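Local structure of Gp26 (Listeria phage P40, 4JZ5) at residues W31-N36 and A202-V207. The protein probably hydrolyses glycosidic bonds in the peptidoglycan of Listeria cell walls, as the catalytic domain of a family 25 phage endolysin. Residues are numbered along the deposited sequence; the frame is centred on the assembly and turned at random. Where two conformers were deposited one is given.
Sequences WQPTVN and AIASPV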
ATOM      1  N   TRP A  31      11.388   6.297  -3.292  1.00  7.42           N
ATOM      2  CA  TRP A  31      12.571   6.010  -2.488  1.00  7.83           C
ATOM      3  C   TRP A  31      13.330   4.772  -2.961  1.00  8.38           C
ATOM      4  O   TRP A  31      14.432   4.498  -2.484  1.00  9.43           O
ATOM      5  CB  TRP A  31      12.167   5.880  -1.022  1.00 10.18           C
ATOM      6  CG  TRP A  31      11.672   7.171  -0.468  1.00 11.18           C
ATOM      7  CD1 TRP A  31      10.401   7.473  -0.101  1.00 14.72           C
ATOM      8  CD2 TRP A  31      12.448   8.348  -0.241  1.00 16.89           C
ATOM      9  NE1 TRP A  31      10.331   8.770   0.353  1.00 18.06           N
ATOM     10  CE2 TRP A  31      11.577   9.329   0.273  1.00 16.37           C
ATOM     11  CE3 TRP A  31      13.796   8.670  -0.425  1.00 18.89           C
ATOM     12  CZ2 TRP A  31      12.012  10.610   0.610  1.00 23.91           C
ATOM     13  CZ3 TRP A  31      14.226   9.941  -0.090  1.00 23.52           C
ATOM     14  CH2 TRP A  31      13.335  10.896   0.424  1.00 23.69           C
ATOM     15  N   GLN A  32      12.743   4.046  -3.904  1.00  6.64           N
ATOM     16  CA  GLN A  32      13.412   2.957  -4.598  1.00  7.61           C
ATOM     17  C   GLN A  32      13.487   3.329  -6.076  1.00  7.46           C
ATOM     18  O   GLN A  32      12.720   2.817  -6.889  1.00  7.60           O
ATOM     19  CB  GLN A  32      12.666   1.637  -4.398  1.00  8.30           C
ATOM     20  CG  GLN A  32      12.746   1.063  -2.987  1.00  8.87           C
ATOM     21  CD  GLN A  32      11.917   1.829  -1.986  1.00  7.14           C
ATOM     22  OE1 GLN A  32      10.767   2.219  -2.266  1.00  8.62           O
ATOM     23  NE2 GLN A  32      12.468   2.032  -0.798  1.00 13.21           N
ATOM     24  N   PRO A  33      14.381   4.263  -6.426  1.00  7.44           N
ATOM     25  CA  PRO A  33      14.361   4.774  -7.800  1.00  8.03           C
ATOM     26  C   PRO A  33      14.813   3.776  -8.848  1.00  8.74           C
ATOM     27  O   PRO A  33      14.404   3.918 -10.002  1.00  9.29           O
ATOM     28  CB  PRO A  33      15.321   5.966  -7.739  1.00  9.36           C
ATOM     29  CG  PRO A  33      16.234   5.646  -6.576  1.00  8.22           C
ATOM     30  CD  PRO A  33      15.336   4.992  -5.575  1.00  8.39           C
ATOM     31  N   THR A  34      15.648   2.810  -8.480  1.00  7.70           N
ATOM     32  CA  THR A  34      16.053   1.746  -9.389  1.00  8.05           C
ATOM     33  C   THR A  34      15.698   0.407  -8.779  1.00  7.03           C
ATOM     34  O   THR A  34      16.067   0.098  -7.645  1.00  8.58           O
ATOM     35  CB  THR A  34      17.560   1.806  -9.658  1.00  9.68           C
ATOM     36  OG1 THR A  34      17.850   3.013 -10.361  1.00 10.27           O
ATOM     37  CG2 THR A  34      18.009   0.629 -10.490  1.00 11.03           C
ATOM     38  N   VAL A  35      14.937  -0.370  -9.541  1.00  7.71           N
ATOM     39  CA  VAL A  35      14.509  -1.692  -9.114  1.00  7.61           C
ATOM     40  C   VAL A  35      14.740  -2.644 -10.270  1.00  8.32           C
ATOM     41  O   VAL A  35      14.300  -2.368 -11.391  1.00 10.02           O
ATOM     42  CB  VAL A  35      12.998  -1.697  -8.771  1.00  7.60           C
ATOM     43  CG1 VAL A  35      12.498  -3.111  -8.456  1.00  8.08           C
ATOM     44  CG2 VAL A  35      12.697  -0.760  -7.624  1.00  8.54           C
ATOM     45  N   ASN A  36      15.410  -3.765 -10.031  1.00  7.98           N
ATOM     46  CA  ASN A  36      15.488  -4.815 -11.030  1.00  9.23           C
ATOM     47  C   ASN A  36      14.211  -5.641 -10.945  1.00  6.46           C
ATOM     48  O   ASN A  36      14.117  -6.602 -10.169  1.00  7.33           O
ATOM     49  CB  ASN A  36      16.726  -5.683 -10.809  1.00  9.79           C
ATOM     50  CG  ASN A  36      16.814  -6.829 -11.795  1.00 12.33           C
ATOM     51  OD1 ASN A  36      15.956  -6.989 -12.667  1.00 14.78           O
ATOM     52  ND2 ASN A  36      17.835  -7.653 -11.640  1.00 22.72           N
ATOM     53  N   ALA A 202      17.658  -7.105  -5.698  1.00  9.90           N
ATOM     54  CA  ALA A 202      17.093  -6.344  -6.809  1.00  9.46           C
ATOM     55  C   ALA A 202      16.972  -4.845  -6.551  1.00  8.41           C
ATOM     56  O   ALA A 202      16.665  -4.091  -7.471  1.00  9.37           O
ATOM     57  CB  ALA A 202      15.730  -6.893  -7.151  1.00 10.53           C
ATOM     58  N   ILE A 203      17.189  -4.413  -5.313  1.00  8.07           N
ATOM     59  CA  ILE A 203      16.982  -3.019  -4.934  1.00  8.02           C
ATOM     60  C   ILE A 203      18.129  -2.579  -4.030  1.00  8.60           C
ATOM     61  O   ILE A 203      18.375  -3.191  -2.996  1.00  9.31           O
ATOM     62  CB  ILE A 203      15.652  -2.827  -4.179  1.00  8.30           C
ATOM     63  CG1 ILE A 203      14.486  -3.286  -5.048  1.00  8.44           C
ATOM     64  CG2 ILE A 203      15.462  -1.383  -3.790  1.00  9.32           C
ATOM     65  CD1 ILE A 203      13.134  -3.206  -4.341  1.00  8.90           C
ATOM     66  N   ALA A 204      18.845  -1.531  -4.402  1.00 10.09           N
ATOM     67  CA  ALA A 204      19.977  -1.108  -3.582  1.00 10.20           C
ATOM     68  C   ALA A 204      19.540  -0.542  -2.230  1.00 11.41           C
ATOM     69  O   ALA A 204      20.175  -0.768  -1.193  1.00 12.65           O
ATOM     70  CB  ALA A 204      20.798  -0.073  -4.337  1.00 14.42           C
ATOM     71  N   SER A 205      18.429   0.173  -2.267  0.55 12.72           N
ATOM     72  CA  SER A 205      17.911   0.926  -1.143  0.55  8.20           C
ATOM     73  C   SER A 205      17.174   0.077  -0.111  0.55 14.83           C
ATOM     74  O   SER A 205      16.627  -0.973  -0.441  0.55  8.30           O
ATOM     75  CB  SER A 205      16.922   1.951  -1.689  0.55  8.67           C
ATOM     76  OG  SER A 205      17.231   2.275  -3.031  0.55 12.47           O
ATOM     77  N   PRO A 206      17.108   0.554   1.142  1.00  7.54           N
ATOM     78  CA  PRO A 206      16.261  -0.169   2.091  1.00  7.78           C
ATOM     79  C   PRO A 206      14.858  -0.273   1.517  1.00  8.14           C
ATOM     80  O   PRO A 206      14.404   0.657   0.839  1.00  9.87           O
ATOM     81  CB  PRO A 206      16.282   0.718   3.332  1.00  9.90           C
ATOM     82  CG  PRO A 206      17.491   1.610   3.161  1.00 12.56           C
ATOM     83  CD  PRO A 206      17.686   1.783   1.708  1.00  9.95           C
ATOM     84  N   VAL A 207      14.203  -1.393   1.749  1.00  6.43           N
ATOM     85  CA  VAL A 207      12.869  -1.570   1.239  1.00  6.03           C
ATOM     86  C   VAL A 207      11.971  -2.128   2.331  1.00  5.77           C
ATOM     87  O   VAL A 207      12.354  -2.945   3.159  1.00  6.46           O
ATOM     88  CB  VAL A 207      12.864  -2.446  -0.034  1.00  7.80           C
ATOM     89  CG1 VAL A 207      13.303  -3.854   0.259  1.00  8.65           C
ATOM     90  CG2 VAL A 207      11.492  -2.409  -0.713  1.00  8.22           C
TER
HETATM   91  O   HOH W   1      14.794   3.370   0.352  1.00 37.81           O
HETATM   92  O   HOH W   2      16.748   1.960  -5.605  1.00 13.91           O
HETATM   93  O   HOH W   3      18.752  -0.368  -7.033  1.00 17.05           O
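Gln32, Val35 and Asn36 meet Ala202, Ile203 and Pro206 where the loop after strand 25-28 runs beside the approach to strand 206-211, joining the start and end of the curled β/α-barrel-like fold of glycosyl hydrolase family 25. The tight part is apolar. Ile203 and Val35 run alongside each other in the same direction, with Ile203 CG1 3.9 Å from Val35 CG1. The other branch of the isoleucine, CG2, packs 3.7 Å from Gln32 CG, and Leu40 adds to the packing on Val35 and Ala202. Beyond CG the glutamine chain bends (chi2 73°), bringing its amide to the backbone of Pro206. The buried amide is held at both ends, OE1 accepting from the backbone N of Ser29 and NE2 donating to Pro206 O in a bent bond. At the other end of the contact, Asn36 N gives a nearly straight bond (178°) to Ala202 O, 2.9 Å away, while Asn36 OD1 accepts a hydrogen bond from Ser38 OG, two residues further on. The loose side is bridged by water. One molecule donates to both Trp31 O and Pro206 O, and another donates to Thr34 O and accepts from Ala204 N. Pro206 O thus receives two donors: besides the water, Gln32 NE2 approaches in the carbonyl plane at 2.9 Å, with the oxygen 20° out of the glutamine's amide plane.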